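Local structure of putative oxidoreductase (Yersinia pestis, 3KUX) at residues A[8-13]-A[68-73]; A[122-127]-A[303-308]; A[129-134]-A[255-260]; A[184-189]-A[327-332]; A[175-180]-A[215-220]. The protein is a putative oxidoreductase that probably uses a nicotinamide adenine dinucleotide cofactor, bound by its Rossmann-fold domain, to oxidise or reduce a substrate not yet identified. All coordinates share one frame; numbering follows the deposited sequence.

Interaction 1: residues A[8-13]-A[68-73]; sequences IKVGLL and IDLIVI
Lys9 O is gripped twice, by the amides of two successive residues. Asp69 N reaches it at 2.9 Å, tilted from the carbonyl plane, while Leu70 N lies in that plane at 3.1 Å. Asp69 answers with its side chain: CG is anti to its own carbonyl carbon (chi1 -54°), which brings OD2 3.1 Å from Lys9 N, the amide meeting it from above the carboxylate plane. The short acid thus returns a bond to Lys9. Further on, the pattern is that of parallel strands, with Gly11 N donating to Leu70 O at 2.7 Å and Val72 N to Gly11 O at 3.0 Å; the last bond, Leu13 N to Val72 O, is weak. On one face of the sheet Val10 and Leu70 run side by side, pointing the same way, and Val10 CG1 also meets Val72 CG1 at 4.1 Å. On the other face Gly11 has no side chain, and Ile71 folds its tip back so that CD1 lies 3.9 Å from Gly11 CA. Branched aliphatic residues suit such a buried strand pair. These are the first and fourth strands of a Rossmann sheet, neighbours at the point where its strand order reverses. Strand 33-39 flanks strand 8-13 on its far edge, and the Val10, Leu70 and Val72 face is covered by Ile27 of helix 17-28 and by Ile309 and Tyr306 of helix 303-313.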
# COMPACT_ATOMS: atom_id res chain seq x y z
N ILE A 8 -4.87 -21.59 7.74
CA ILE A 8 -5.66 -20.51 8.29
C ILE A 8 -6.78 -20.22 7.31
O ILE A 8 -6.53 -19.79 6.18
CB ILE A 8 -4.82 -19.23 8.47
CG1 ILE A 8 -3.72 -19.45 9.51
CG2 ILE A 8 -5.70 -18.05 8.85
CD1 ILE A 8 -2.69 -18.34 9.56
N LYS A 9 -8.02 -20.47 7.71
CA LYS A 9 -9.15 -20.25 6.82
C LYS A 9 -9.49 -18.76 6.75
O LYS A 9 -9.59 -18.09 7.78
CB LYS A 9 -10.35 -21.09 7.23
CG LYS A 9 -10.06 -22.58 7.32
CD LYS A 9 -11.33 -23.42 7.44
CE LYS A 9 -12.05 -23.53 6.10
NZ LYS A 9 -13.36 -24.24 6.20
N VAL A 10 -9.67 -18.26 5.53
CA VAL A 10 -9.86 -16.83 5.32
C VAL A 10 -11.22 -16.50 4.71
O VAL A 10 -11.73 -17.24 3.87
CB VAL A 10 -8.76 -16.26 4.40
CG1 VAL A 10 -8.92 -14.77 4.26
CG2 VAL A 10 -7.38 -16.61 4.94
N GLY A 11 -11.79 -15.37 5.14
CA GLY A 11 -13.03 -14.87 4.56
C GLY A 11 -12.83 -13.53 3.86
O GLY A 11 -12.43 -12.55 4.49
N LEU A 12 -13.08 -13.50 2.56
CA LEU A 12 -12.93 -12.28 1.78
C LEU A 12 -14.27 -11.58 1.63
O LEU A 12 -15.30 -12.22 1.43
CB LEU A 12 -12.34 -12.60 0.40
CG LEU A 12 -12.11 -11.45 -0.57
CD1 LEU A 12 -11.14 -10.44 0.01
CD2 LEU A 12 -11.59 -11.97 -1.89
N LEU A 13 -14.26 -10.25 1.71
CA LEU A 13 -15.50 -9.47 1.67
C LEU A 13 -15.72 -8.78 0.33
O LEU A 13 -15.07 -7.78 0.01
CB LEU A 13 -15.53 -8.45 2.81
CG LEU A 13 -16.11 -8.93 4.14
CD1 LEU A 13 -15.65 -10.33 4.49
CD2 LEU A 13 -15.77 -7.95 5.26
N ILE A 68 -13.60 -20.10 10.43
CA ILE A 68 -12.89 -19.01 9.78
C ILE A 68 -12.02 -18.27 10.79
O ILE A 68 -12.45 -17.98 11.91
CB ILE A 68 -13.86 -18.03 9.09
CG1 ILE A 68 -14.34 -18.63 7.77
CG2 ILE A 68 -13.18 -16.68 8.85
CD1 ILE A 68 -15.11 -17.67 6.90
N ASP A 69 -10.79 -17.97 10.37
CA ASP A 69 -9.81 -17.35 11.25
C ASP A 69 -9.56 -15.90 10.89
O ASP A 69 -9.36 -15.06 11.77
CB ASP A 69 -8.49 -18.14 11.20
CG ASP A 69 -8.68 -19.62 11.49
OD1 ASP A 69 -9.42 -19.95 12.44
OD2 ASP A 69 -8.08 -20.45 10.77
N LEU A 70 -9.56 -15.59 9.60
CA LEU A 70 -9.19 -14.26 9.12
C LEU A 70 -10.22 -13.63 8.19
O LEU A 70 -10.85 -14.33 7.39
CB LEU A 70 -7.83 -14.31 8.43
CG LEU A 70 -7.43 -13.07 7.64
CD1 LEU A 70 -7.52 -11.83 8.51
CD2 LEU A 70 -6.04 -13.24 7.05
N ILE A 71 -10.38 -12.32 8.29
CA ILE A 71 -11.31 -11.57 7.46
C ILE A 71 -10.60 -10.40 6.78
O ILE A 71 -10.01 -9.56 7.45
CB ILE A 71 -12.47 -11.02 8.31
CG1 ILE A 71 -13.35 -12.16 8.82
CG2 ILE A 71 -13.27 -9.98 7.51
CD1 ILE A 71 -14.11 -12.90 7.74
N VAL A 72 -10.67 -10.35 5.45
CA VAL A 72 -10.09 -9.21 4.74
C VAL A 72 -11.19 -8.30 4.22
O VAL A 72 -12.20 -8.77 3.70
CB VAL A 72 -9.15 -9.62 3.57
CG1 VAL A 72 -8.21 -10.74 4.01
CG2 VAL A 72 -9.96 -10.05 2.37
N ILE A 73 -10.99 -7.00 4.38
CA ILE A 73 -12.03 -6.04 4.08
C ILE A 73 -11.55 -5.00 3.07
O ILE A 73 -10.93 -4.00 3.44
CB ILE A 73 -12.51 -5.35 5.38
CG1 ILE A 73 -13.02 -6.42 6.35
CG2 ILE A 73 -13.58 -4.31 5.07
CD1 ILE A 73 -13.19 -5.94 7.78

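Interaction 2: residues A[122-127]-A[303-308]; sequences SVFHNR and PAYYAG
Ser122 and Val123 are extended, on strand 121-123, and Phe124 and His125 then each centre an inverse gamma turn. The kinked backbone runs past helix 303-313, and Tyr305 projects from that helix toward it, with CG anti to its backbone N (chi1 177°). The long side chain carries its hydroxyl to the strand, where Tyr305 OH donates to Ser122 OG at 2.9 Å. The serine hydroxyl can in turn give its own proton to Val321 O, with Asn319 OD1 also near as an alternative acceptor. Phe124 meets the same phenol in a T-shaped stack: the Phe124 edge points at one face of Tyr305, the ring centroids are 5.1 Å apart and the planes stand at 80°. CD1 of Phe124 does the touching, 3.6 Å from Tyr305 CE2 and displaced toward the rim. Tyr306, next along the helix, approaches Phe124 CE1 with its CE2 at 4.1 Å, and its OH bonds to His23 ND1, while Phe124 O accepts from Lys98 NZ. Tyrosines fit here because their rings pack against Phe124 while their buried hydroxyls still find polar partners. Here the two parts of the protein join, a helix of the C-terminal part packing against the last strand of the Rossmann fold.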
# COMPACT_ATOMS: atom_id res chain seq x y z
N SER A 122 -4.41 -5.47 10.70
CA SER A 122 -3.37 -4.98 9.80
C SER A 122 -3.96 -4.32 8.55
O SER A 122 -5.08 -4.62 8.15
CB SER A 122 -2.43 -6.12 9.41
OG SER A 122 -1.47 -5.71 8.45
N VAL A 123 -3.19 -3.42 7.95
CA VAL A 123 -3.62 -2.71 6.74
C VAL A 123 -2.76 -3.09 5.53
O VAL A 123 -1.57 -3.38 5.67
CB VAL A 123 -3.60 -1.19 6.94
CG1 VAL A 123 -4.05 -0.47 5.67
CG2 VAL A 123 -4.48 -0.81 8.12
N PHE A 124 -3.36 -3.07 4.35
CA PHE A 124 -2.72 -3.57 3.15
C PHE A 124 -1.87 -2.52 2.45
O PHE A 124 -2.23 -2.02 1.39
CB PHE A 124 -3.78 -4.12 2.20
CG PHE A 124 -3.23 -4.84 1.01
CD1 PHE A 124 -2.45 -5.98 1.17
CD2 PHE A 124 -3.50 -4.40 -0.28
CE1 PHE A 124 -1.94 -6.66 0.07
CE2 PHE A 124 -3.00 -5.07 -1.38
CZ PHE A 124 -2.22 -6.21 -1.21
N HIS A 125 -0.73 -2.18 3.05
CA HIS A 125 0.26 -1.36 2.37
C HIS A 125 1.17 -2.27 1.56
O HIS A 125 2.34 -2.48 1.91
CB HIS A 125 1.06 -0.53 3.37
CG HIS A 125 0.34 0.67 3.89
ND1 HIS A 125 -0.08 1.69 3.07
CD2 HIS A 125 -0.06 1.00 5.14
CE1 HIS A 125 -0.70 2.61 3.79
NE2 HIS A 125 -0.70 2.21 5.05
N ASN A 126 0.64 -2.81 0.47
CA ASN A 126 1.36 -3.77 -0.36
C ASN A 126 2.62 -3.20 -1.02
O ASN A 126 3.54 -3.95 -1.35
CB ASN A 126 0.44 -4.37 -1.42
CG ASN A 126 -0.13 -3.31 -2.36
OD1 ASN A 126 -0.85 -2.41 -1.93
ND2 ASN A 126 0.18 -3.43 -3.64
N ARG A 127 2.65 -1.89 -1.22
CA ARG A 127 3.76 -1.30 -1.97
C ARG A 127 5.06 -1.24 -1.18
O ARG A 127 6.08 -0.80 -1.70
CB ARG A 127 3.40 0.07 -2.54
CG ARG A 127 2.33 -0.02 -3.63
CD ARG A 127 2.41 1.13 -4.60
NE ARG A 127 1.39 0.98 -5.64
CZ ARG A 127 1.62 0.54 -6.87
NH1 ARG A 127 2.85 0.21 -7.24
NH2 ARG A 127 0.62 0.43 -7.73
N PRO A 303 3.39 -11.11 -2.33
CA PRO A 303 3.08 -12.29 -1.51
C PRO A 303 3.72 -12.25 -0.13
O PRO A 303 3.21 -12.86 0.80
CB PRO A 303 3.67 -13.45 -2.33
CG PRO A 303 3.76 -12.94 -3.73
CD PRO A 303 4.02 -11.46 -3.61
N ALA A 304 4.83 -11.52 0.01
CA ALA A 304 5.48 -11.41 1.30
C ALA A 304 4.51 -10.91 2.38
O ALA A 304 4.66 -11.24 3.56
CB ALA A 304 6.71 -10.50 1.22
N TYR A 305 3.53 -10.11 1.97
CA TYR A 305 2.56 -9.54 2.92
C TYR A 305 1.72 -10.61 3.59
O TYR A 305 1.70 -10.72 4.82
CB TYR A 305 1.63 -8.53 2.24
CG TYR A 305 0.57 -7.98 3.17
CD1 TYR A 305 0.88 -6.98 4.07
CD2 TYR A 305 -0.73 -8.47 3.15
CE1 TYR A 305 -0.08 -6.46 4.94
CE2 TYR A 305 -1.70 -7.98 4.01
CZ TYR A 305 -1.36 -6.97 4.90
OH TYR A 305 -2.31 -6.45 5.77
N TYR A 306 1.03 -11.40 2.78
CA TYR A 306 0.17 -12.45 3.31
C TYR A 306 0.94 -13.57 4.01
O TYR A 306 0.50 -14.10 5.02
CB TYR A 306 -0.78 -12.99 2.23
CG TYR A 306 -2.02 -12.13 2.11
CD1 TYR A 306 -3.04 -12.24 3.05
CD2 TYR A 306 -2.15 -11.19 1.11
CE1 TYR A 306 -4.17 -11.45 2.96
CE2 TYR A 306 -3.27 -10.39 1.01
CZ TYR A 306 -4.28 -10.53 1.94
OH TYR A 306 -5.41 -9.74 1.87
N ALA A 307 2.11 -13.91 3.48
CA ALA A 307 2.96 -14.86 4.15
C ALA A 307 3.32 -14.28 5.51
O ALA A 307 3.48 -15.02 6.49
CB ALA A 307 4.21 -15.15 3.33
N GLY A 308 3.44 -12.96 5.57
CA GLY A 308 3.73 -12.27 6.82
C GLY A 308 2.53 -12.29 7.74
O GLY A 308 2.66 -12.45 8.96

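Interaction 3: residues A[129-134]-A[255-260]; sequences WDSDFL and VDPQED
Asp256 stands at the meeting of two helix starts, joining the N-terminal turn of helix 131-142 to its own Asx turn ahead of helix 258-263. The tight part centres on its OD1, which accepts twice: from Ser131 N at 2.6 Å through the anti lone pair, and from Gln258 NE2 at 3.1 Å on the syn side but tilted out of the carboxylate plane. OD2 takes Gln258 N at 2.8 Å, likewise tilted. A carboxylate suits this place, since both helix starts present amide hydrogens. Asp130, at the N-cap position without a capping bond, stacks its carboxylate on that of Asp256, planes 17° apart. Their OD1 atoms are 3.5 Å apart; Arg127, salt-bridged to Asp130 OD2, and Tyr302 OH, bonded to Asp130 OD1, probably ease the repulsion. The flank by Asp132 and exposed Val255 is looser. There Asp132 stays 4.0 Å from Asp256 N with its OD2, and one water bridges the segments, donating to Asp130 OD2 and Asp132 OD2 and accepting from Asp256 N at 2.8 Å.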
# COMPACT_ATOMS: atom_id res chain seq x y z
N TRP A 129 6.37 -3.65 -0.86
CA TRP A 129 6.94 -4.80 -1.55
C TRP A 129 7.02 -4.62 -3.06
O TRP A 129 7.15 -5.60 -3.81
CB TRP A 129 6.20 -6.08 -1.17
CG TRP A 129 6.48 -6.47 0.24
CD1 TRP A 129 7.57 -7.17 0.70
CD2 TRP A 129 5.69 -6.17 1.40
NE1 TRP A 129 7.50 -7.33 2.06
CE2 TRP A 129 6.35 -6.73 2.52
CE3 TRP A 129 4.48 -5.50 1.59
CZ2 TRP A 129 5.85 -6.62 3.81
CZ3 TRP A 129 3.98 -5.39 2.88
CH2 TRP A 129 4.67 -5.95 3.97
N ASP A 130 6.93 -3.36 -3.50
CA ASP A 130 7.20 -2.99 -4.88
C ASP A 130 8.66 -3.25 -5.20
O ASP A 130 9.53 -3.09 -4.34
CB ASP A 130 6.91 -1.51 -5.10
CG ASP A 130 5.49 -1.25 -5.55
OD1 ASP A 130 4.72 -2.22 -5.71
OD2 ASP A 130 5.14 -0.06 -5.74
N SER A 131 8.94 -3.65 -6.44
CA SER A 131 10.30 -3.92 -6.86
C SER A 131 11.23 -2.74 -6.58
O SER A 131 12.32 -2.91 -6.03
CB SER A 131 10.33 -4.25 -8.35
OG SER A 131 9.75 -3.19 -9.09
N ASP A 132 10.80 -1.54 -6.96
CA ASP A 132 11.67 -0.39 -6.80
C ASP A 132 11.98 -0.11 -5.33
O ASP A 132 13.14 0.13 -4.96
CB ASP A 132 11.11 0.85 -7.53
CG ASP A 132 9.60 1.00 -7.36
OD1 ASP A 132 9.10 0.85 -6.22
OD2 ASP A 132 8.91 1.29 -8.37
N PHE A 133 10.96 -0.16 -4.48
CA PHE A 133 11.13 0.14 -3.07
C PHE A 133 12.08 -0.85 -2.38
O PHE A 133 13.00 -0.45 -1.66
CB PHE A 133 9.78 0.17 -2.37
CG PHE A 133 9.84 0.63 -0.94
CD1 PHE A 133 10.15 1.95 -0.63
CD2 PHE A 133 9.60 -0.26 0.10
CE1 PHE A 133 10.21 2.37 0.69
CE2 PHE A 133 9.66 0.15 1.42
CZ PHE A 133 9.97 1.47 1.71
N LEU A 134 11.85 -2.15 -2.58
CA LEU A 134 12.74 -3.15 -2.02
C LEU A 134 14.18 -2.82 -2.40
O LEU A 134 15.06 -2.74 -1.54
CB LEU A 134 12.35 -4.55 -2.49
CG LEU A 134 11.02 -5.09 -1.94
CD1 LEU A 134 10.58 -6.35 -2.67
CD2 LEU A 134 11.11 -5.32 -0.44
N VAL A 255 7.06 1.64 -13.10
CA VAL A 255 6.37 1.26 -11.86
C VAL A 255 6.54 -0.24 -11.61
O VAL A 255 7.01 -0.96 -12.49
CB VAL A 255 4.86 1.58 -11.92
CG1 VAL A 255 4.65 3.06 -12.09
CG2 VAL A 255 4.17 0.80 -13.04
N ASP A 256 6.17 -0.69 -10.43
CA ASP A 256 6.23 -2.12 -10.13
C ASP A 256 5.28 -2.89 -11.05
O ASP A 256 4.16 -2.43 -11.30
CB ASP A 256 5.91 -2.39 -8.65
CG ASP A 256 5.81 -3.86 -8.34
OD1 ASP A 256 6.71 -4.38 -7.64
OD2 ASP A 256 4.84 -4.51 -8.80
N PRO A 257 5.71 -4.06 -11.54
CA PRO A 257 4.99 -4.76 -12.61
C PRO A 257 3.92 -5.76 -12.16
O PRO A 257 3.25 -6.35 -13.01
CB PRO A 257 6.12 -5.51 -13.34
CG PRO A 257 7.19 -5.72 -12.29
CD PRO A 257 6.93 -4.78 -11.13
N GLN A 258 3.74 -5.97 -10.86
CA GLN A 258 2.82 -7.00 -10.39
C GLN A 258 1.36 -6.68 -10.68
O GLN A 258 0.61 -7.55 -11.12
CB GLN A 258 3.00 -7.26 -8.89
CG GLN A 258 4.41 -7.60 -8.48
CD GLN A 258 4.55 -7.76 -6.98
OE1 GLN A 258 4.09 -8.75 -6.40
NE2 GLN A 258 5.19 -6.79 -6.35
N GLU A 259 0.94 -5.45 -10.42
CA GLU A 259 -0.46 -5.09 -10.56
C GLU A 259 -1.03 -5.49 -11.93
O GLU A 259 -2.11 -6.08 -12.01
CB GLU A 259 -0.69 -3.61 -10.30
CG GLU A 259 -2.17 -3.25 -10.18
CD GLU A 259 -2.40 -1.83 -9.69
OE1 GLU A 259 -1.50 -0.97 -9.85
OE2 GLU A 259 -3.50 -1.57 -9.14
N ASP A 260 -0.31 -5.16 -12.99
CA ASP A 260 -0.75 -5.48 -14.34
C ASP A 260 -0.92 -6.98 -14.55
O ASP A 260 -1.93 -7.44 -15.09
CB ASP A 260 0.21 -4.90 -15.39
CG ASP A 260 0.00 -3.41 -15.61
OD1 ASP A 260 -1.16 -2.99 -15.78
OD2 ASP A 260 1.00 -2.66 -15.64
O HOH W 1 6.41 1.13 -8.29

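Interaction 4: residues A[184-189]-A[327-332]; sequences LLDQAL and IKVMEL
Leu189 and Leu332 meet tip to tip, CD1 to CD1 at 3.7 Å, in a contact built mainly of aliphatic side chains. Leu185, one turn before Leu189, slants across Leu332: its CD1 lies 3.8 Å from Leu332 CB, and its CD2 is 3.9 Å from Leu332 CD1. With CG anti to the carbonyl carbon (chi1 -66°), Leu332 extends between the two leucines of the other helix and touches both. Val329 is the second apolar projection from helix 323-342. Its two methyls divide the work, CG1 resting 4.1 Å from Leu185 CB and CG2 lying 4.0 Å from Leu189 CD2. The short, branched valine suits the place where the backbones come closest, and the longer leucines bridge the wider part as the helices diverge. The segment axes are 9.5 Å apart and run at 118° to each other. This is the helical layering of an alpha/beta domain: helix 176-192 lies between helix 323-342 and the large mixed sheet, and Leu185 also touches Leu219 and Leu228 on the sheet. Two polar residues contribute through van der Waals contacts. Asp186 meets Val329 at about a right angle, its OD1 3.7 Å from Val329 CG2; the charge of this carboxylate is answered by Arg128 NE, salt-bridged to OD2. Lys328, partly exposed, adds its aliphatic base, CB 4.4 Å from Leu189 CD2.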
# COMPACT_ATOMS: atom_id res chain seq x y z
N LEU A 184 2.71 6.50 -1.06
CA LEU A 184 3.95 7.27 -1.05
C LEU A 184 4.36 7.68 0.36
O LEU A 184 5.51 7.49 0.75
CB LEU A 184 3.80 8.49 -1.95
CG LEU A 184 3.94 8.25 -3.45
CD1 LEU A 184 3.59 6.83 -3.84
CD2 LEU A 184 3.10 9.26 -4.23
N LEU A 185 3.42 8.24 1.11
CA LEU A 185 3.68 8.64 2.49
C LEU A 185 4.23 7.48 3.31
O LEU A 185 5.19 7.64 4.06
CB LEU A 185 2.41 9.17 3.14
CG LEU A 185 2.00 10.61 2.81
CD1 LEU A 185 0.60 10.91 3.33
CD2 LEU A 185 3.01 11.59 3.39
N ASP A 186 3.63 6.31 3.16
CA ASP A 186 4.04 5.16 3.95
C ASP A 186 5.49 4.79 3.66
O ASP A 186 6.25 4.48 4.59
CB ASP A 186 3.13 3.96 3.69
CG ASP A 186 3.52 2.77 4.54
OD1 ASP A 186 3.56 2.91 5.78
OD2 ASP A 186 3.78 1.69 3.96
N GLN A 187 5.88 4.82 2.39
CA GLN A 187 7.26 4.54 2.01
C GLN A 187 8.23 5.56 2.62
O GLN A 187 9.28 5.19 3.15
CB GLN A 187 7.42 4.51 0.50
CG GLN A 187 6.76 3.33 -0.18
CD GLN A 187 7.04 3.28 -1.67
OE1 GLN A 187 6.81 2.25 -2.32
NE2 GLN A 187 7.54 4.38 -2.22
N ALA A 188 7.86 6.83 2.55
CA ALA A 188 8.68 7.90 3.11
C ALA A 188 8.91 7.68 4.61
O ALA A 188 10.02 7.83 5.11
CB ALA A 188 8.04 9.24 2.87
N LEU A 189 7.84 7.33 5.32
CA LEU A 189 7.95 7.05 6.74
C LEU A 189 8.85 5.84 6.99
O LEU A 189 9.69 5.86 7.88
CB LEU A 189 6.57 6.83 7.35
CG LEU A 189 5.84 8.09 7.84
CD1 LEU A 189 5.95 9.21 6.82
CD2 LEU A 189 4.39 7.78 8.17
N ILE A 327 -2.31 4.27 10.85
CA ILE A 327 -2.90 5.45 11.48
C ILE A 327 -2.00 6.68 11.32
O ILE A 327 -2.49 7.79 11.06
CB ILE A 327 -3.20 5.19 12.96
CG1 ILE A 327 -4.27 4.10 13.09
CG2 ILE A 327 -3.62 6.48 13.66
CD1 ILE A 327 -4.46 3.58 14.50
N LYS A 328 -0.69 6.49 11.47
CA LYS A 328 0.26 7.58 11.24
C LYS A 328 0.19 8.12 9.81
O LYS A 328 0.24 9.34 9.60
CB LYS A 328 1.69 7.14 11.59
CG LYS A 328 2.10 7.47 13.02
CD LYS A 328 2.95 6.37 13.65
CE LYS A 328 4.26 6.16 12.89
NZ LYS A 328 5.00 4.97 13.40
N VAL A 329 0.05 7.23 8.84
CA VAL A 329 -0.05 7.63 7.44
C VAL A 329 -1.35 8.38 7.21
O VAL A 329 -1.40 9.38 6.49
CB VAL A 329 -0.01 6.41 6.50
CG1 VAL A 329 -0.32 6.83 5.07
CG2 VAL A 329 1.35 5.71 6.57
N MSE A 330 -2.39 7.90 7.86
CA MSE A 330 -3.70 8.50 7.79
C MSE A 330 -3.67 9.92 8.36
O MSE A 330 -4.33 10.82 7.84
CB MSE A 330 -4.66 7.64 8.59
CG MSE A 330 -6.03 7.49 8.00
SE MSE A 330 -6.92 5.98 8.87
CE MSE A 330 -8.73 6.71 8.85
N GLU A 331 -2.91 10.11 9.43
CA GLU A 331 -2.76 11.42 10.06
C GLU A 331 -2.13 12.41 9.09
O GLU A 331 -2.55 13.57 9.01
CB GLU A 331 -1.89 11.33 11.31
CG GLU A 331 -2.57 10.68 12.50
CD GLU A 331 -1.63 10.51 13.67
OE1 GLU A 331 -0.66 11.29 13.78
OE2 GLU A 331 -1.86 9.58 14.49
N LEU A 332 -1.12 11.95 8.36
CA LEU A 332 -0.45 12.80 7.39
C LEU A 332 -1.34 13.10 6.19
O LEU A 332 -1.23 14.17 5.58
CB LEU A 332 0.85 12.14 6.91
CG LEU A 332 1.93 12.00 7.98
CD1 LEU A 332 3.24 11.63 7.33
CD2 LEU A 332 2.06 13.29 8.77

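Interaction 5: residues A[175-180]-A[215-220]; sequences GIWYDL and FHAVLS
Trp177 drives the edge of its six-membered ring into the face of Phe215 in a T-shaped stack, with planes at 76° and centroids 4.9 Å apart. Its CE3 is the bump, sitting over the centre of the phenyl ring, 3.5 Å above the plane. Phe215 CG lies between its own backbone N and carbonyl carbon (chi1 80°), so the ring leans from strand 215-220 under the first turn of helix 176-192. There it slides into a hollow lined by three residues. Ile176 CG1 comes to 3.9 Å from Phe215 CD2, Leu180 CB borders the rim at 4.3 Å from Phe215 CE2, and Trp177 forms the roof. Two residues along the strand, Ala217 offers only a methyl, and the broad indole lies alongside, Trp177 CZ3 4.2 Å from Ala217 CB. The contact joins this helix to the large mixed sheet of the C-terminal alpha/beta domain, with Leu202 of the adjacent strand touching both rings. Chemically, the slightly positive C-H edge of the indole faces the electron-rich phenyl face, and Ile176 O lies at the phenyl edge, 3.7 Å from Phe215 CE2. Trp177 NE1 bonds to Ile333 O, so the buried indole has its one polar group satisfied.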
# COMPACT_ATOMS: atom_id res chain seq x y z
N GLY A 175 -8.46 13.47 -4.08
CA GLY A 175 -8.92 12.61 -5.16
C GLY A 175 -7.89 11.54 -5.38
O GLY A 175 -8.11 10.38 -5.07
N ILE A 176 -6.74 11.95 -5.92
CA ILE A 176 -5.62 11.04 -6.08
C ILE A 176 -4.69 11.17 -4.88
O ILE A 176 -3.80 10.35 -4.68
CB ILE A 176 -4.84 11.31 -7.39
CG1 ILE A 176 -4.08 12.63 -7.30
CG2 ILE A 176 -5.79 11.33 -8.57
CD1 ILE A 176 -3.06 12.81 -8.41
N TRP A 177 -4.89 12.22 -4.09
CA TRP A 177 -4.14 12.38 -2.86
C TRP A 177 -4.61 11.31 -1.88
O TRP A 177 -3.80 10.74 -1.15
CB TRP A 177 -4.35 13.79 -2.29
CG TRP A 177 -3.82 13.98 -0.89
CD1 TRP A 177 -4.56 14.22 0.24
CD2 TRP A 177 -2.45 13.95 -0.47
NE1 TRP A 177 -3.73 14.34 1.33
CE2 TRP A 177 -2.43 14.18 0.92
CE3 TRP A 177 -1.23 13.76 -1.13
CZ2 TRP A 177 -1.25 14.22 1.66
CZ3 TRP A 177 -0.06 13.80 -0.40
CH2 TRP A 177 -0.08 14.03 0.98
N TYR A 178 -5.91 11.03 -1.89
CA TYR A 178 -6.47 9.96 -1.07
C TYR A 178 -6.13 8.59 -1.65
O TYR A 178 -5.99 7.61 -0.91
CB TYR A 178 -7.98 10.10 -0.93
CG TYR A 178 -8.41 11.13 0.08
CD1 TYR A 178 -7.76 11.25 1.29
CD2 TYR A 178 -9.48 11.97 -0.17
CE1 TYR A 178 -8.15 12.20 2.23
CE2 TYR A 178 -9.88 12.92 0.75
CZ TYR A 178 -9.21 13.03 1.95
OH TYR A 178 -9.61 13.97 2.88
N ASP A 179 -6.01 8.52 -2.97
CA ASP A 179 -5.77 7.24 -3.64
C ASP A 179 -4.29 6.83 -3.67
O ASP A 179 -3.98 5.66 -3.50
CB ASP A 179 -6.33 7.27 -5.06
CG ASP A 179 -6.29 5.90 -5.72
OD1 ASP A 179 -6.60 4.90 -5.04
OD2 ASP A 179 -5.95 5.83 -6.92
N LEU A 180 -3.40 7.79 -3.86
CA LEU A 180 -1.98 7.47 -4.01
C LEU A 180 -1.13 8.00 -2.86
O LEU A 180 -0.08 7.44 -2.54
CB LEU A 180 -1.46 7.96 -5.36
CG LEU A 180 -2.08 7.28 -6.59
CD1 LEU A 180 -1.72 8.00 -7.88
CD2 LEU A 180 -1.67 5.82 -6.65
N PHE A 215 -0.97 16.46 -7.02
CA PHE A 215 -0.47 16.79 -5.69
C PHE A 215 1.05 16.79 -5.62
O PHE A 215 1.71 15.94 -6.23
CB PHE A 215 -1.08 15.90 -4.60
CG PHE A 215 -0.45 14.54 -4.49
CD1 PHE A 215 0.83 14.39 -4.00
CD2 PHE A 215 -1.17 13.40 -4.84
CE1 PHE A 215 1.40 13.13 -3.88
CE2 PHE A 215 -0.60 12.14 -4.73
CZ PHE A 215 0.69 12.00 -4.24
N HIS A 216 1.59 17.74 -4.87
CA HIS A 216 3.02 17.90 -4.72
C HIS A 216 3.32 18.13 -3.24
O HIS A 216 3.03 19.19 -2.69
CB HIS A 216 3.49 19.10 -5.55
CG HIS A 216 4.98 19.23 -5.65
ND1 HIS A 216 5.68 20.19 -4.96
CD2 HIS A 216 5.89 18.54 -6.38
CE1 HIS A 216 6.97 20.08 -5.25
NE2 HIS A 216 7.12 19.09 -6.11
N ALA A 217 3.87 17.11 -2.58
CA ALA A 217 4.10 17.17 -1.13
C ALA A 217 5.57 17.26 -0.80
O ALA A 217 6.39 16.55 -1.37
CB ALA A 217 3.49 15.97 -0.44
N VAL A 218 5.90 18.14 0.15
CA VAL A 218 7.26 18.26 0.64
C VAL A 218 7.31 17.93 2.12
O VAL A 218 6.67 18.60 2.94
CB VAL A 218 7.81 19.68 0.43
CG1 VAL A 218 9.19 19.82 1.05
CG2 VAL A 218 7.84 20.03 -1.05
N LEU A 219 8.07 16.89 2.47
CA LEU A 219 8.29 16.52 3.87
C LEU A 219 9.69 16.96 4.27
O LEU A 219 10.67 16.62 3.61
CB LEU A 219 8.15 15.01 4.07
CG LEU A 219 6.75 14.41 3.91
CD1 LEU A 219 6.22 14.63 2.50
CD2 LEU A 219 6.76 12.93 4.26
N SER A 220 9.77 17.72 5.36
CA SER A 220 11.02 18.35 5.76
C SER A 220 11.70 17.69 6.97
O SER A 220 11.06 17.46 8.01
CB SER A 220 10.79 19.84 6.01
OG SER A 220 12.01 20.56 5.89

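From the N terminus, interaction 1 closes first, pairing two strands inside the Rossmann sheet before any other contact opens. Interaction 2 then starts at the sheet's last strand and closes a long loop when helix 303-313 returns to it; Tyr306 of that helix also touches Val72 of interaction 1. Inside this loop lies interaction 3, which joins residues 129-134 to residues 255-260, and nested within both is interaction 5, tying helix 176-192 to the mixed sheet. Interaction 4 uses the same helix but reaches forward to helix 323-342, so it crosses interactions 2, 3 and 5. Leu185 touching Trp177 joins interactions 4 and 5, and Phe133 packing on Gln187 connects interactions 3 and 4.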